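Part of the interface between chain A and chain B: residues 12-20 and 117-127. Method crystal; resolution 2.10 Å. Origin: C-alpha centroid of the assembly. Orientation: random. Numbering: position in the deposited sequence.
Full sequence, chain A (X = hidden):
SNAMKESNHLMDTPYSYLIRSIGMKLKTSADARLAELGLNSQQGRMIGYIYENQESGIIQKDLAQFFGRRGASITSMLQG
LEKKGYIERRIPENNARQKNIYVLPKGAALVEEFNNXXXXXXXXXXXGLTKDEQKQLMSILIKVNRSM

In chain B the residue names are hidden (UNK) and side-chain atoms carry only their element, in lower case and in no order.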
# COMPACT_ATOMS: atom_id res chain seq x y z
N ASP A 12 0.49 8.73 -16.81
CA ASP A 12 -0.19 7.85 -17.81
C ASP A 12 -0.86 6.57 -17.23
O ASP A 12 -1.44 5.78 -17.98
CB ASP A 12 0.79 7.45 -18.91
CG ASP A 12 2.08 6.90 -18.35
OD1 ASP A 12 2.07 6.58 -17.14
OD2 ASP A 12 3.08 6.80 -19.11
N THR A 13 -0.79 6.37 -15.92
CA THR A 13 -1.58 5.31 -15.27
C THR A 13 -2.34 5.92 -14.09
O THR A 13 -2.14 5.53 -12.94
CB THR A 13 -0.71 4.07 -14.82
OG1 THR A 13 0.18 4.43 -13.76
CG2 THR A 13 0.08 3.47 -16.03
N PRO A 14 -3.23 6.89 -14.39
CA PRO A 14 -3.90 7.67 -13.34
C PRO A 14 -4.85 6.88 -12.43
O PRO A 14 -4.86 7.14 -11.24
CB PRO A 14 -4.67 8.74 -14.14
CG PRO A 14 -4.82 8.15 -15.50
CD PRO A 14 -3.59 7.37 -15.73
N TYR A 15 -5.61 5.93 -12.96
CA TYR A 15 -6.46 5.11 -12.08
C TYR A 15 -5.61 4.32 -11.07
O TYR A 15 -5.90 4.34 -9.89
CB TYR A 15 -7.35 4.16 -12.87
CG TYR A 15 -8.41 4.80 -13.73
CD1 TYR A 15 -9.53 5.38 -13.17
CD2 TYR A 15 -8.31 4.75 -15.11
CE1 TYR A 15 -10.50 5.94 -13.96
CE2 TYR A 15 -9.29 5.31 -15.91
CZ TYR A 15 -10.37 5.89 -15.34
OH TYR A 15 -11.33 6.44 -16.15
N SER A 16 -4.56 3.63 -11.53
CA SER A 16 -3.68 2.90 -10.61
C SER A 16 -3.04 3.81 -9.60
O SER A 16 -2.98 3.49 -8.42
CB SER A 16 -2.58 2.13 -11.33
OG SER A 16 -3.09 1.45 -12.46
N TYR A 17 -2.61 4.98 -10.04
CA TYR A 17 -2.03 5.94 -9.12
C TYR A 17 -3.03 6.38 -8.04
O TYR A 17 -2.71 6.39 -6.86
CB TYR A 17 -1.49 7.16 -9.87
CG TYR A 17 -1.07 8.23 -8.91
CD1 TYR A 17 0.18 8.19 -8.31
CD2 TYR A 17 -1.93 9.27 -8.57
CE1 TYR A 17 0.57 9.16 -7.39
CE2 TYR A 17 -1.55 10.25 -7.65
CZ TYR A 17 -0.30 10.18 -7.07
OH TYR A 17 0.10 11.14 -6.17
N LEU A 18 -4.24 6.71 -8.44
CA LEU A 18 -5.25 7.14 -7.46
C LEU A 18 -5.65 6.01 -6.48
O LEU A 18 -5.80 6.23 -5.29
CB LEU A 18 -6.46 7.69 -8.17
CG LEU A 18 -6.19 9.00 -8.94
CD1 LEU A 18 -7.33 9.33 -9.90
CD2 LEU A 18 -5.95 10.12 -7.92
N ILE A 19 -5.78 4.80 -7.00
CA ILE A 19 -6.11 3.65 -6.15
C ILE A 19 -5.01 3.36 -5.13
O ILE A 19 -5.30 3.19 -3.97
CB ILE A 19 -6.46 2.44 -7.01
CG1 ILE A 19 -7.81 2.71 -7.66
CG2 ILE A 19 -6.55 1.17 -6.18
CD1 ILE A 19 -8.06 1.93 -8.86
N ARG A 20 -3.75 3.41 -5.56
CA ARG A 20 -2.62 3.18 -4.64
C ARG A 20 -2.53 4.25 -3.55
O ARG A 20 -2.30 3.94 -2.38
CB ARG A 20 -1.29 3.18 -5.40
CG ARG A 20 -1.02 1.93 -6.21
CD ARG A 20 0.49 1.82 -6.60
NE ARG A 20 0.99 3.04 -7.25
CZ ARG A 20 1.00 3.28 -8.57
NH1 ARG A 20 0.53 2.38 -9.43
NH2 ARG A 20 1.48 4.44 -9.02
N UNK B 117 4.01 -2.98 -18.75
CA UNK B 117 3.39 -3.78 -17.72
C UNK B 117 2.39 -2.92 -16.94
O UNK B 117 1.23 -3.31 -16.78
c UNK B 117 3.77 -5.11 -15.63
c UNK B 117 6.29 -6.20 -16.79
c UNK B 117 5.24 -5.47 -17.61
c UNK B 117 4.44 -4.43 -16.81
N UNK B 118 2.81 -1.73 -16.53
CA UNK B 118 1.94 -0.81 -15.79
C UNK B 118 0.72 -0.39 -16.61
O UNK B 118 -0.37 -0.22 -16.06
c UNK B 118 6.10 0.69 -13.53
c UNK B 118 5.03 0.91 -14.42
c UNK B 118 3.85 0.15 -14.35
c UNK B 118 5.97 -0.27 -12.53
c UNK B 118 2.70 0.44 -15.31
c UNK B 118 3.74 -0.79 -13.35
c UNK B 118 4.79 -1.01 -12.44
N UNK B 119 0.90 -0.23 -17.91
CA UNK B 119 -0.20 0.15 -18.78
C UNK B 119 -1.25 -0.98 -18.95
O UNK B 119 -2.46 -0.70 -19.03
c UNK B 119 -0.53 2.95 -20.32
c UNK B 119 0.32 0.59 -20.13
c UNK B 119 -0.62 1.51 -20.89
c UNK B 119 -0.31 1.47 -22.39
N UNK B 120 -0.80 -2.24 -19.02
CA UNK B 120 -1.75 -3.36 -19.11
C UNK B 120 -2.53 -3.49 -17.78
O UNK B 120 -3.71 -3.78 -17.80
c UNK B 120 -0.18 -4.64 -20.74
c UNK B 120 -0.15 -5.95 -21.54
o UNK B 120 0.22 -5.91 -22.75
c UNK B 120 -1.08 -4.69 -19.46
o UNK B 120 -0.50 -7.03 -20.97
N UNK B 121 -1.86 -3.27 -16.66
CA UNK B 121 -2.52 -3.29 -15.37
C UNK B 121 -3.55 -2.17 -15.28
O UNK B 121 -4.68 -2.39 -14.85
c UNK B 121 -1.53 -3.23 -14.19
c UNK B 121 -2.27 -3.04 -12.85
c UNK B 121 -0.67 -4.51 -14.15
N UNK B 122 -3.19 -0.99 -15.74
CA UNK B 122 -4.11 0.15 -15.76
C UNK B 122 -5.37 -0.17 -16.56
O UNK B 122 -6.49 0.16 -16.14
o UNK B 122 -5.15 4.51 -15.37
c UNK B 122 -4.49 3.45 -15.30
c UNK B 122 -3.42 1.38 -16.36
c UNK B 122 -4.31 2.62 -16.56
o UNK B 122 -3.97 3.07 -14.23
N UNK B 123 -5.18 -0.79 -17.72
CA UNK B 123 -6.28 -1.11 -18.60
C UNK B 123 -7.21 -2.16 -17.99
O UNK B 123 -8.37 -2.23 -18.35
c UNK B 123 -4.45 -0.73 -22.08
o UNK B 123 -4.49 -0.01 -23.12
c UNK B 123 -5.77 -1.57 -19.98
c UNK B 123 -5.42 -0.38 -20.92
o UNK B 123 -3.65 -1.69 -21.96
N UNK B 124 -6.70 -2.98 -17.07
CA UNK B 124 -7.54 -3.98 -16.43
C UNK B 124 -8.59 -3.32 -15.49
O UNK B 124 -9.65 -3.88 -15.24
c UNK B 124 -6.69 -4.99 -15.67
o UNK B 124 -6.18 -4.46 -14.47
N UNK B 125 -8.29 -2.12 -15.02
CA UNK B 125 -9.23 -1.36 -14.19
C UNK B 125 -10.48 -1.02 -14.98
O UNK B 125 -11.59 -1.18 -14.46
c UNK B 125 -8.60 -0.09 -13.61
c UNK B 125 -9.66 0.70 -12.86
c UNK B 125 -7.41 -0.47 -12.71
c UNK B 125 -6.51 0.70 -12.25
N UNK B 126 -10.33 -0.59 -16.22
CA UNK B 126 -11.46 -0.06 -16.98
C UNK B 126 -12.14 -1.05 -17.97
O UNK B 126 -13.14 -0.70 -18.58
c UNK B 126 -10.75 2.31 -16.73
o UNK B 126 -9.84 0.95 -18.47
c UNK B 126 -11.04 1.21 -17.73
N UNK B 127 -11.64 -2.28 -18.07
CA UNK B 127 -12.18 -3.26 -19.03
C UNK B 127 -13.70 -3.42 -18.92
O UNK B 127 -14.40 -3.41 -19.92
c UNK B 127 -11.49 -4.63 -18.86
c UNK B 127 -8.02 -6.14 -19.79
c UNK B 127 -10.24 -4.82 -19.71
c UNK B 127 -9.50 -6.15 -19.39
n UNK B 127 -7.73 -6.97 -21.01
O HOH W 1 -0.53 0.44 -13.46

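Position 117 carries four side-chain carbons, forked at the first, with one arm two carbons long, and its side chain is out of reach of the stretch of chain A. That beta-branched pattern is isoleucine, I117(B).

At position 118 one carbon leads to a ring of six carbons with no oxygen attached. Its CB lies 4.1 Å from CG2 of T13(A), but the ring leads away, and its carbonyl O is the closer neighbour of the same CG2, at 3.7 Å. The bare six-carbon ring makes it phenylalanine, F118(B).

Position 119 again has four carbons, now forked at the second. The CA-to-CB bond points sideways, yet the end of the chain comes nearer, and a terminal carbon lies 3.8 Å from O of D12(A). The fork at the second carbon is that of leucine, L119(B), and the terminal carbon is CD1.

Position 120 has three carbons, the third carrying two oxygens, and is out of reach of the other stretch. The carboxylate is that of glutamate, E120(B).

Position 121 shows one carbon bearing two more; one of the two terminal carbons comes to 4.6 Å from OG of S16(A), no closer. The short fork is that of valine, and V121(B) is buried.

Position 122 repeats the three carbons and two terminal oxygens. Here the CA-to-CB bond points toward chain A, and the oxygens reach the first turn of its helix: one lies 2.8 Å from N of Y15(A), the other 2.6 Å from OG of S16(A). The length of the chain makes it glutamate, E122(B), with OE2 facing Y15(A) and OE1 facing S16(A).

Position 123 has the same composition, but its CA-to-CB bond points away from the contact. It is also glutamate, E123(B).

Position 124 has one carbon and one oxygen, and its side chain is out of reach of the other stretch. This is serine; OG of S124(B) donates to O of V121(B) at 2.6 Å, a bond within its own stretch.

Position 125 has four carbons forked at the first, with one two-carbon arm ending 3.6 Å from CB of Y15(A), 3.5 Å from OG of S16(A) and 3.9 Å from CD1 of I19(A). This is isoleucine, I125(B), and the arm ends in CD1.

At position 126 the methyl carbon sits 3.4 Å from CE2 of Y15(A); one carbon carrying an oxygen and a carbon is threonine, T126(B).

Position 127 is four carbons in a row ending in nitrogen, and the side chain is out of reach of residues 12-20 of chain A. It is lysine, K127(B).

The two helices cross at 80°, with axes 8.9 Å apart at closest approach, and E122(B) is the centre of the contact, covered over 87 Å². Its carboxylate accepts three hydrogen bonds: from N of Y15(A) to OE2 (2.8 Å, 145°), from N of S16(A) to OE1 (2.8 Å, 164°), and from OG of S16(A) to OE1 (2.6 Å). At a helix start these amides have no partner from a preceding turn, so the acid supplies acceptors that T13(A), whose side chain makes no capping bond, does not. Beside this polar centre, I125(B) packs against Y15(A) and I19(A). A water adds a bridge, donating to OG of S16(A) at 2.9 Å and to O of F118(B) at 2.7 Å.

Chain B, residues 117-127: IFLEVEESITK
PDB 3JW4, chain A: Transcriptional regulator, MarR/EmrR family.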